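Local coordinates for CMP/dCMP-type deaminase domain-containing protein (PDB 7DRY) that probably deaminates a pyrimidine intermediate of riboflavin biosynthesis, as a zinc-dependent Rib2 deaminase with the cytidine deaminase fold, at residues 78-89 / 115-125; 14-22 / 48-56. All blocks are in the same frame, centred on the assembly; numbering follows the deposited sequence.

Interaction 1: residues 78-89 / 115-125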
loop_
_atom_site.group_PDB
_atom_site.type_symbol
_atom_site.label_atom_id
_atom_site.label_comp_id
_atom_site.label_asym_id
_atom_site.label_seq_id
_atom_site.Cartn_x
_atom_site.Cartn_y
_atom_site.Cartn_z
ATOM N N GLU A 78 -3.640 -6.841 -15.009
ATOM C CA GLU A 78 -3.034 -6.448 -13.740
ATOM C C GLU A 78 -2.137 -7.543 -13.161
ATOM O O GLU A 78 -1.121 -7.237 -12.518
ATOM C CB GLU A 78 -4.110 -6.014 -12.743
ATOM C CG GLU A 78 -5.193 -7.050 -12.501
ATOM C CD GLU A 78 -4.824 -8.023 -11.397
ATOM O OE1 GLU A 78 -4.055 -7.629 -10.493
ATOM O OE2 GLU A 78 -5.302 -9.178 -11.433
ATOM N N ASP A 79 -2.473 -8.817 -13.386
ATOM C CA ASP A 79 -1.599 -9.872 -12.884
ATOM C C ASP A 79 -0.260 -9.928 -13.611
ATOM O O ASP A 79 0.656 -10.603 -13.128
ATOM C CB ASP A 79 -2.300 -11.247 -12.797
ATOM C CG ASP A 79 -2.679 -11.838 -14.158
ATOM O OD1 ASP A 79 -2.301 -11.290 -15.212
ATOM O OD2 ASP A 79 -3.363 -12.889 -14.162
ATOM N N ARG A 80 -0.120 -9.216 -14.733
ATOM C CA ARG A 80 1.126 -9.153 -15.489
ATOM C C ARG A 80 1.829 -7.805 -15.343
ATOM O O ARG A 80 2.722 -7.487 -16.138
ATOM C CB ARG A 80 0.878 -9.468 -16.965
ATOM C CG ARG A 80 0.615 -10.945 -17.253
ATOM C CD ARG A 80 0.211 -11.189 -18.711
ATOM N NE ARG A 80 1.086 -10.487 -19.643
ATOM C CZ ARG A 80 0.706 -10.029 -20.831
ATOM N NH1 ARG A 80 -0.543 -10.201 -21.248
ATOM N NH2 ARG A 80 1.576 -9.395 -21.604
ATOM N N VAL A 81 1.448 -7.004 -14.344
ATOM C CA VAL A 81 2.078 -5.698 -14.169
ATOM C C VAL A 81 3.566 -5.840 -13.884
ATOM O O VAL A 81 4.346 -4.931 -14.189
ATOM C CB VAL A 81 1.351 -4.874 -13.079
ATOM C CG1 VAL A 81 1.705 -5.363 -11.683
ATOM C CG2 VAL A 81 1.660 -3.376 -13.233
ATOM N N TRP A 82 3.985 -6.981 -13.331
ATOM C CA TRP A 82 5.406 -7.211 -13.107
ATOM C C TRP A 82 6.222 -7.019 -14.378
ATOM O O TRP A 82 7.381 -6.596 -14.314
ATOM C CB TRP A 82 5.619 -8.617 -12.540
ATOM C CG TRP A 82 5.451 -9.775 -13.519
ATOM C CD1 TRP A 82 4.318 -10.518 -13.747
ATOM C CD2 TRP A 82 6.467 -10.335 -14.361
ATOM N NE1 TRP A 82 4.572 -11.499 -14.688
ATOM C CE2 TRP A 82 5.883 -11.402 -15.079
ATOM C CE3 TRP A 82 7.815 -10.033 -14.583
ATOM C CZ2 TRP A 82 6.601 -12.160 -16.002
ATOM C CZ3 TRP A 82 8.522 -10.787 -15.498
ATOM C CH2 TRP A 82 7.915 -11.836 -16.195
ATOM N N GLU A 83 5.640 -7.319 -15.545
ATOM C CA GLU A 83 6.393 -7.261 -16.793
ATOM C C GLU A 83 6.724 -5.836 -17.211
ATOM O O GLU A 83 7.632 -5.640 -18.028
ATOM C CB GLU A 83 5.583 -7.890 -17.929
ATOM C CG GLU A 83 5.197 -9.340 -17.726
ATOM C CD GLU A 83 4.329 -9.873 -18.859
ATOM O OE1 GLU A 83 4.065 -9.127 -19.825
ATOM O OE2 GLU A 83 3.892 -11.036 -18.763
ATOM N N VAL A 84 6.006 -4.848 -16.688
ATOM C CA VAL A 84 6.104 -3.473 -17.167
ATOM C C VAL A 84 6.576 -2.485 -16.110
ATOM O O VAL A 84 6.902 -1.342 -16.465
ATOM C CB VAL A 84 4.788 -2.976 -17.804
ATOM C CG1 VAL A 84 4.465 -3.784 -19.062
ATOM C CG2 VAL A 84 3.654 -3.047 -16.801
ATOM N N LEU A 85 6.603 -2.858 -14.832
ATOM C CA LEU A 85 7.090 -1.928 -13.824
ATOM C C LEU A 85 8.568 -1.624 -14.069
ATOM O O LEU A 85 9.318 -2.478 -14.565
ATOM C CB LEU A 85 6.931 -2.518 -12.430
ATOM C CG LEU A 85 5.498 -2.491 -11.903
ATOM C CD1 LEU A 85 5.399 -3.396 -10.671
ATOM C CD2 LEU A 85 5.042 -1.068 -11.597
ATOM N N PRO A 86 9.018 -0.419 -13.716
ATOM C CA PRO A 86 10.431 -0.072 -13.923
ATOM C C PRO A 86 11.359 -1.032 -13.199
ATOM O O PRO A 86 11.062 -1.507 -12.099
ATOM C CB PRO A 86 10.540 1.336 -13.325
ATOM C CG PRO A 86 9.169 1.873 -13.347
ATOM C CD PRO A 86 8.249 0.702 -13.149
ATOM N N SER A 87 12.509 -1.291 -13.826
ATOM C CA SER A 87 13.529 -2.160 -13.251
ATOM C C SER A 87 14.868 -1.642 -13.779
ATOM O O SER A 87 15.405 -2.144 -14.765
ATOM C CB SER A 87 13.294 -3.617 -13.630
ATOM O OG SER A 87 14.146 -4.472 -12.884
ATOM N N GLU A 88 15.434 -0.677 -13.056
ATOM C CA GLU A 88 16.767 -0.160 -13.312
ATOM C C GLU A 88 17.646 -0.463 -12.105
ATOM O O GLU A 88 17.229 -0.213 -10.966
ATOM C CB GLU A 88 16.704 1.357 -13.542
ATOM C CG GLU A 88 15.521 1.801 -14.393
ATOM C CD GLU A 88 15.126 3.243 -14.138
ATOM O OE1 GLU A 88 13.972 3.480 -13.708
ATOM O OE2 GLU A 88 15.972 4.136 -14.360
ATOM N N PRO A 89 18.854 -0.994 -12.300
ATOM C CA PRO A 89 19.598 -1.547 -11.155
ATOM C C PRO A 89 19.972 -0.547 -10.072
ATOM O O PRO A 89 20.138 -0.967 -8.921
ATOM C CB PRO A 89 20.834 -2.173 -11.806
ATOM C CG PRO A 89 20.440 -2.418 -13.227
ATOM C CD PRO A 89 19.506 -1.300 -13.583
ATOM N N ARG A 115 0.223 -9.618 -4.224
ATOM C CA ARG A 115 0.346 -8.755 -5.400
ATOM C C ARG A 115 1.702 -8.058 -5.428
ATOM O O ARG A 115 2.297 -7.881 -6.497
ATOM C CB ARG A 115 -0.767 -7.702 -5.430
ATOM C CG ARG A 115 -2.164 -8.256 -5.555
ATOM C CD ARG A 115 -3.189 -7.109 -5.604
ATOM N NE ARG A 115 -4.500 -7.648 -5.305
ATOM C CZ ARG A 115 -5.296 -8.228 -6.197
ATOM N NH1 ARG A 115 -6.455 -8.737 -5.808
ATOM N NH2 ARG A 115 -4.949 -8.273 -7.474
ATOM N N ILE A 116 2.202 -7.656 -4.257
ATOM C CA ILE A 116 3.503 -6.997 -4.174
ATOM C C ILE A 116 4.629 -7.988 -4.465
ATOM O O ILE A 116 5.552 -7.700 -5.237
ATOM C CB ILE A 116 3.661 -6.337 -2.794
ATOM C CG1 ILE A 116 2.729 -5.135 -2.666
ATOM C CG2 ILE A 116 5.121 -5.950 -2.536
ATOM C CD1 ILE A 116 2.505 -4.722 -1.221
ATOM N N ILE A 117 4.568 -9.176 -3.856
ATOM C CA ILE A 117 5.628 -10.166 -4.029
ATOM C C ILE A 117 5.759 -10.580 -5.488
ATOM O O ILE A 117 6.869 -10.804 -5.989
ATOM C CB ILE A 117 5.384 -11.377 -3.109
ATOM C CG1 ILE A 117 5.631 -10.982 -1.653
ATOM C CG2 ILE A 117 6.254 -12.570 -3.525
ATOM C CD1 ILE A 117 5.152 -12.019 -0.667
ATOM N N ARG A 118 4.641 -10.694 -6.197
ATOM C CA ARG A 118 4.736 -11.168 -7.569
ATOM C C ARG A 118 5.261 -10.121 -8.544
ATOM O O ARG A 118 5.480 -10.452 -9.712
ATOM C CB ARG A 118 3.413 -11.771 -8.036
ATOM C CG ARG A 118 2.363 -10.774 -8.319
ATOM C CD ARG A 118 1.093 -11.448 -8.829
ATOM N NE ARG A 118 0.055 -10.439 -8.987
ATOM C CZ ARG A 118 -1.224 -10.694 -9.227
ATOM N NH1 ARG A 118 -2.071 -9.679 -9.343
ATOM N NH2 ARG A 118 -1.657 -11.949 -9.350
ATOM N N THR A 119 5.510 -8.880 -8.104
ATOM C CA THR A 119 6.212 -7.951 -8.985
ATOM C C THR A 119 7.667 -8.346 -9.196
ATOM O O THR A 119 8.288 -7.879 -10.158
ATOM C CB THR A 119 6.136 -6.503 -8.478
ATOM O OG1 THR A 119 6.816 -6.376 -7.221
ATOM C CG2 THR A 119 4.684 -6.068 -8.325
ATOM N N ARG A 120 8.224 -9.201 -8.340
ATOM C CA ARG A 120 9.613 -9.627 -8.495
ATOM C C ARG A 120 9.594 -10.951 -9.253
ATOM O O ARG A 120 9.405 -12.021 -8.674
ATOM C CB ARG A 120 10.268 -9.750 -7.125
ATOM C CG ARG A 120 11.614 -10.438 -7.082
ATOM C CD ARG A 120 12.267 -10.187 -5.728
ATOM N NE ARG A 120 13.723 -10.258 -5.766
ATOM C CZ ARG A 120 14.468 -10.789 -4.801
ATOM N NH1 ARG A 120 13.897 -11.279 -3.707
ATOM N NH2 ARG A 120 15.789 -10.815 -4.920
ATOM N N GLN A 121 9.766 -10.874 -10.571
ATOM C CA GLN A 121 9.786 -12.056 -11.426
ATOM C C GLN A 121 10.744 -11.819 -12.579
ATOM O O GLN A 121 10.958 -10.681 -13.002
ATOM C CB GLN A 121 8.410 -12.373 -12.023
ATOM C CG GLN A 121 7.387 -12.886 -11.038
ATOM C CD GLN A 121 6.148 -13.409 -11.729
ATOM O OE1 GLN A 121 6.212 -14.349 -12.525
ATOM N NE2 GLN A 121 5.014 -12.798 -11.441
ATOM N N GLY A 122 11.317 -12.912 -13.086
ATOM C CA GLY A 122 12.186 -12.816 -14.245
ATOM C C GLY A 122 13.341 -11.873 -13.994
ATOM O O GLY A 122 14.001 -11.919 -12.951
ATOM N N ASP A 123 13.582 -10.985 -14.957
ATOM C CA ASP A 123 14.640 -9.990 -14.862
ATOM C C ASP A 123 14.171 -8.688 -14.224
ATOM O O ASP A 123 14.867 -7.670 -14.328
ATOM C CB ASP A 123 15.223 -9.711 -16.249
ATOM C CG ASP A 123 14.177 -9.221 -17.233
ATOM O OD1 ASP A 123 12.972 -9.444 -16.986
ATOM O OD2 ASP A 123 14.561 -8.610 -18.252
ATOM N N ARG A 124 13.016 -8.691 -13.565
ATOM C CA ARG A 124 12.421 -7.483 -13.013
ATOM C C ARG A 124 12.571 -7.479 -11.497
ATOM O O ARG A 124 12.169 -8.436 -10.826
ATOM C CB ARG A 124 10.940 -7.398 -13.386
ATOM C CG ARG A 124 10.679 -7.280 -14.886
ATOM C CD ARG A 124 10.619 -5.820 -15.319
ATOM N NE ARG A 124 10.712 -5.678 -16.768
ATOM C CZ ARG A 124 10.625 -4.520 -17.412
ATOM N NH1 ARG A 124 10.444 -3.393 -16.735
ATOM N NH2 ARG A 124 10.725 -4.487 -18.736
ATOM N N LYS A 125 13.129 -6.390 -10.962
ATOM C CA LYS A 125 13.395 -6.313 -9.529
ATOM C C LYS A 125 12.119 -6.285 -8.696
ATOM O O LYS A 125 12.104 -6.793 -7.568
ATOM C CB LYS A 125 14.220 -5.064 -9.222
ATOM C CG LYS A 125 15.558 -5.072 -9.890
ATOM C CD LYS A 125 16.545 -4.200 -9.155
ATOM C CE LYS A 125 16.325 -2.746 -9.464
ATOM N NZ LYS A 125 17.341 -1.903 -8.765
HETATM O O HOH W 1 -1.077 -6.760 -9.675
HETATM O O HOH W 2 1.838 -12.855 -12.506
HETATM O O HOH W 3 8.210 -5.754 -11.776
HETATM O O HOH W 4 16.811 -5.365 -13.518
#
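R115 and R118 share one carboxylate oxygen, E78 OE1, in a salt-bridge network that starts this surface contact of the cytidine deaminase (CDA) fold, where the loop between helix 62-73 and strand 91-97 meets the end of helix 112-117 and the turns after it. R115 NH2 reaches E78 OE1 at 3.2 Å, in the R115 guanidinium plane. R118 NH1 lies 3.1 Å from E78 OE1, while D79 CA and CB cover one face of its guanidinium. T119 CG2 packs 3.6 Å from L85 CD1. W82 CG sits between the backbone N and carbonyl carbon (chi1 74°), turning the ring toward Q121, and the ring is sandwiched: E83 CG covers one face, and Q121 lays CB and its amide over the other, amide and ring planes 24° apart. The bond from Q121 NE2 to R118 O, 3.0 Å long and on a carbonyl lone pair, fixes that amide's rotation. R124, bent at chi2, runs past the W82 edge and brings one face of its guanidinium under E83 O; its NH1 donates to L85 O. K125 NZ hydrogen-bonds to R91 O and E88 O, weakly to P89 O, while K125 N donates nearly straight to S87 OG at 2.9 Å.

Interaction 2: residues 14-22 / 48-56. With SO4 (sulfate ion), chain D.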
loop_
_atom_site.group_PDB
_atom_site.type_symbol
_atom_site.label_atom_id
_atom_site.label_comp_id
_atom_site.label_asym_id
_atom_site.label_seq_id
_atom_site.Cartn_x
_atom_site.Cartn_y
_atom_site.Cartn_z
ATOM N N SER A 14 -4.286 11.665 1.844
ATOM C CA SER A 14 -5.141 12.463 0.974
ATOM C C SER A 14 -5.777 11.599 -0.109
ATOM O O SER A 14 -6.949 11.790 -0.459
ATOM C CB SER A 14 -4.307 13.574 0.349
ATOM O OG SER A 14 -4.016 14.544 1.332
ATOM N N LEU A 15 -5.009 10.651 -0.661
ATOM C CA LEU A 15 -5.568 9.702 -1.623
ATOM C C LEU A 15 -6.651 8.849 -0.983
ATOM O O LEU A 15 -7.704 8.616 -1.583
ATOM C CB LEU A 15 -4.461 8.797 -2.170
ATOM C CG LEU A 15 -3.556 9.478 -3.193
ATOM C CD1 LEU A 15 -2.332 8.626 -3.434
ATOM C CD2 LEU A 15 -4.308 9.716 -4.501
ATOM N N ALA A 16 -6.404 8.368 0.240
ATOM C CA ALA A 16 -7.381 7.545 0.941
ATOM C C ALA A 16 -8.713 8.261 1.088
ATOM O O ALA A 16 -9.768 7.617 1.090
ATOM C CB ALA A 16 -6.837 7.177 2.321
ATOM N N GLU A 17 -8.680 9.585 1.233
ATOM C CA GLU A 17 -9.903 10.355 1.418
ATOM C C GLU A 17 -10.755 10.412 0.161
ATOM O O GLU A 17 -11.933 10.786 0.247
ATOM C CB GLU A 17 -9.539 11.751 1.932
ATOM C CG GLU A 17 -8.906 11.675 3.307
ATOM C CD GLU A 17 -8.250 12.952 3.745
ATOM O OE1 GLU A 17 -8.265 13.923 2.972
ATOM O OE2 GLU A 17 -7.720 12.971 4.876
ATOM N N LYS A 18 -10.200 10.028 -0.987
ATOM C CA LYS A 18 -10.987 9.908 -2.202
ATOM C C LYS A 18 -11.851 8.655 -2.196
ATOM O O LYS A 18 -12.796 8.572 -2.985
ATOM C CB LYS A 18 -10.060 9.905 -3.425
ATOM C CG LYS A 18 -9.208 11.183 -3.567
ATOM C CD LYS A 18 -8.462 11.189 -4.896
ATOM C CE LYS A 18 -7.444 12.333 -4.968
ATOM N NZ LYS A 18 -6.815 12.451 -6.324
ATOM N N SER A 19 -11.555 7.698 -1.325
ATOM C CA SER A 19 -12.301 6.449 -1.304
ATOM C C SER A 19 -13.684 6.674 -0.701
ATOM O O SER A 19 -13.823 7.411 0.281
ATOM C CB SER A 19 -11.552 5.423 -0.458
ATOM O OG SER A 19 -12.260 4.193 -0.396
ATOM N N PRO A 20 -14.721 6.053 -1.258
ATOM C CA PRO A 20 -16.067 6.196 -0.697
ATOM C C PRO A 20 -16.153 5.509 0.654
ATOM O O PRO A 20 -15.741 4.347 0.796
ATOM C CB PRO A 20 -16.951 5.474 -1.727
ATOM C CG PRO A 20 -16.031 4.501 -2.396
ATOM C CD PRO A 20 -14.696 5.192 -2.452
ATOM N N PRO A 21 -16.646 6.202 1.679
ATOM C CA PRO A 21 -16.860 5.532 2.970
ATOM C C PRO A 21 -17.965 4.497 2.841
ATOM O O PRO A 21 -19.045 4.783 2.323
ATOM C CB PRO A 21 -17.267 6.677 3.906
ATOM C CG PRO A 21 -16.757 7.924 3.232
ATOM C CD PRO A 21 -16.890 7.649 1.763
ATOM N N ARG A 22 -17.673 3.285 3.282
ATOM C CA ARG A 22 -18.616 2.181 3.274
ATOM C C ARG A 22 -18.555 1.491 4.627
ATOM O O ARG A 22 -17.553 1.597 5.343
ATOM C CB ARG A 22 -18.265 1.176 2.166
ATOM C CG ARG A 22 -18.367 1.735 0.753
ATOM C CD ARG A 22 -19.807 1.734 0.260
ATOM N NE ARG A 22 -19.910 2.146 -1.138
ATOM C CZ ARG A 22 -20.137 3.395 -1.537
ATOM N NH1 ARG A 22 -20.217 3.676 -2.831
ATOM N NH2 ARG A 22 -20.285 4.363 -0.641
ATOM N N VAL A 48 5.746 6.684 -9.656
ATOM C CA VAL A 48 5.477 5.647 -10.638
ATOM C C VAL A 48 3.984 5.368 -10.761
ATOM O O VAL A 48 3.475 5.170 -11.865
ATOM C CB VAL A 48 6.270 4.370 -10.278
ATOM C CG1 VAL A 48 5.940 3.222 -11.248
ATOM C CG2 VAL A 48 7.761 4.659 -10.284
ATOM N N SER A 49 3.265 5.331 -9.643
ATOM C CA SER A 49 1.817 5.165 -9.695
ATOM C C SER A 49 1.223 5.576 -8.359
ATOM O O SER A 49 1.935 5.764 -7.372
ATOM C CB SER A 49 1.444 3.724 -10.036
ATOM O OG SER A 49 0.063 3.647 -10.375
ATOM N N THR A 50 -0.108 5.717 -8.343
ATOM C CA THR A 50 -0.862 5.969 -7.116
ATOM C C THR A 50 -2.147 5.155 -7.167
ATOM O O THR A 50 -2.588 4.743 -8.239
ATOM C CB THR A 50 -1.242 7.457 -6.931
ATOM O OG1 THR A 50 -2.270 7.822 -7.873
ATOM C CG2 THR A 50 -0.038 8.375 -7.127
ATOM N N GLY A 51 -2.760 4.947 -6.001
ATOM C CA GLY A 51 -4.078 4.324 -5.967
ATOM C C GLY A 51 -4.705 4.460 -4.598
ATOM O O GLY A 51 -4.053 4.825 -3.617
ATOM N N TYR A 52 -6.007 4.182 -4.544
ATOM C CA TYR A 52 -6.720 4.218 -3.276
ATOM C C TYR A 52 -7.851 3.196 -3.282
ATOM O O TYR A 52 -8.279 2.716 -4.334
ATOM C CB TYR A 52 -7.247 5.627 -2.959
ATOM C CG TYR A 52 -8.153 6.216 -4.011
ATOM C CD1 TYR A 52 -7.645 6.974 -5.058
ATOM C CD2 TYR A 52 -9.526 6.035 -3.940
ATOM C CE1 TYR A 52 -8.493 7.519 -6.011
ATOM C CE2 TYR A 52 -10.373 6.570 -4.890
ATOM C CZ TYR A 52 -9.840 7.312 -5.927
ATOM O OH TYR A 52 -10.686 7.863 -6.872
ATOM N N THR A 53 -8.328 2.866 -2.082
ATOM C CA THR A 53 -9.351 1.836 -1.934
ATOM C C THR A 53 -10.577 2.174 -2.777
ATOM O O THR A 53 -11.109 3.283 -2.706
ATOM C CB THR A 53 -9.765 1.776 -0.466
ATOM O OG1 THR A 53 -8.630 1.430 0.337
ATOM C CG2 THR A 53 -10.886 0.754 -0.254
ATOM N N MET A 54 -11.036 1.210 -3.569
ATOM C CA MET A 54 -12.274 1.318 -4.335
ATOM C C MET A 54 -12.217 2.393 -5.407
ATOM O O MET A 54 -13.256 2.826 -5.913
ATOM C CB MET A 54 -13.519 1.435 -3.448
ATOM C CG MET A 54 -13.819 0.108 -2.756
ATOM S SD MET A 54 -15.148 0.219 -1.557
ATOM C CE MET A 54 -15.348 -1.506 -1.113
ATOM N N GLU A 55 -11.008 2.818 -5.772
ATOM C CA GLU A 55 -10.839 3.650 -6.955
ATOM C C GLU A 55 -11.331 2.908 -8.182
ATOM O O GLU A 55 -12.026 3.475 -9.030
ATOM C CB GLU A 55 -9.356 3.992 -7.094
ATOM C CG GLU A 55 -8.991 4.892 -8.272
ATOM C CD GLU A 55 -7.499 5.157 -8.327
ATOM O OE1 GLU A 55 -6.744 4.416 -7.668
ATOM O OE2 GLU A 55 -7.091 6.111 -9.020
ATOM N N LEU A 56 -10.983 1.635 -8.293
ATOM C CA LEU A 56 -11.467 0.798 -9.376
ATOM C C LEU A 56 -12.682 0.010 -8.904
ATOM O O LEU A 56 -12.792 -0.344 -7.726
ATOM C CB LEU A 56 -10.353 -0.145 -9.837
ATOM C CG LEU A 56 -9.085 0.650 -10.173
ATOM C CD1 LEU A 56 -7.952 -0.262 -10.590
ATOM C CD2 LEU A 56 -9.368 1.706 -11.255
HETATM S S SO4 D . -9.503 13.210 -8.778
HETATM O O1 SO4 D . -8.909 12.786 -10.043
HETATM O O2 SO4 D . -10.521 14.224 -9.037
HETATM O O3 SO4 D . -8.470 13.771 -7.913
HETATM O O4 SO4 D . -10.118 12.062 -8.117
HETATM O O HOH W 5 -12.928 8.943 -5.606
#
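Y52, which has the most surface buried here, meets L15 and K18 where the end of helix 5-16 and the turn after it pack on strand 46-52, outermost in the chain's mixed sheet of the CDA fold. Its CG stands between the backbone N and carbonyl carbon (chi1 57°), and the ring is held between two side chains: E55 CB lies over the centre of one face and K18 CB over the other, a CH-pi contact 3.6 Å from the centroid. The type II turn from Y52 to E55 brings E55 back over the ring, and E55 OE1 also accepts from Y52 N. A water bridges Y52 OH and K18 O. The K18 chain runs on, extended, across the tyrosine, and NZ donates to O3 of a sulfate ion, probably from the crystallisation liquor. L15 meets the strand through two atoms: L15 O rests 3.3 Å from Y52 CB, and L15 CD1 packs 3.8 Å from T50 CB; its side chain also touches I31 of the neighbouring strand. M54 CB packs against the P20 ring, 4.1 Å from P20 CD, and R22 CG approaches M54 SD. T53, whose OG1 is hydrogen-bonded to F26 O and V28 N, lies about 5 Å from zinc ligand H61, side chain to side chain. In one of its two conformers, S19 OG donates to T53 O at 2.7 Å, 49° out of the carbonyl plane.

The two interactions follow one another in series along the chain, interaction 2 closing before interaction 1 opens, with their centres 22 Å apart. Interaction 2 joins the N-terminal helix 5-16 to edge strand 46-52, whereas interaction 1 joins the loop before strand 91-97 to the end of helix 112-117 and the turns leading to strand 127-132 of the same sheet. Helix 62-73 touches both: E78, L85 and R115 pack on it from one contact, V48 and E55 from the other. They also meet directly, P86 CD lying 3.9 Å from V48 CG1. The side chains of R115 and T53 lie about 7 and 8 Å from the zinc ion, so each contact has one residue near the metal site, while most of interaction 1 lies at the surface.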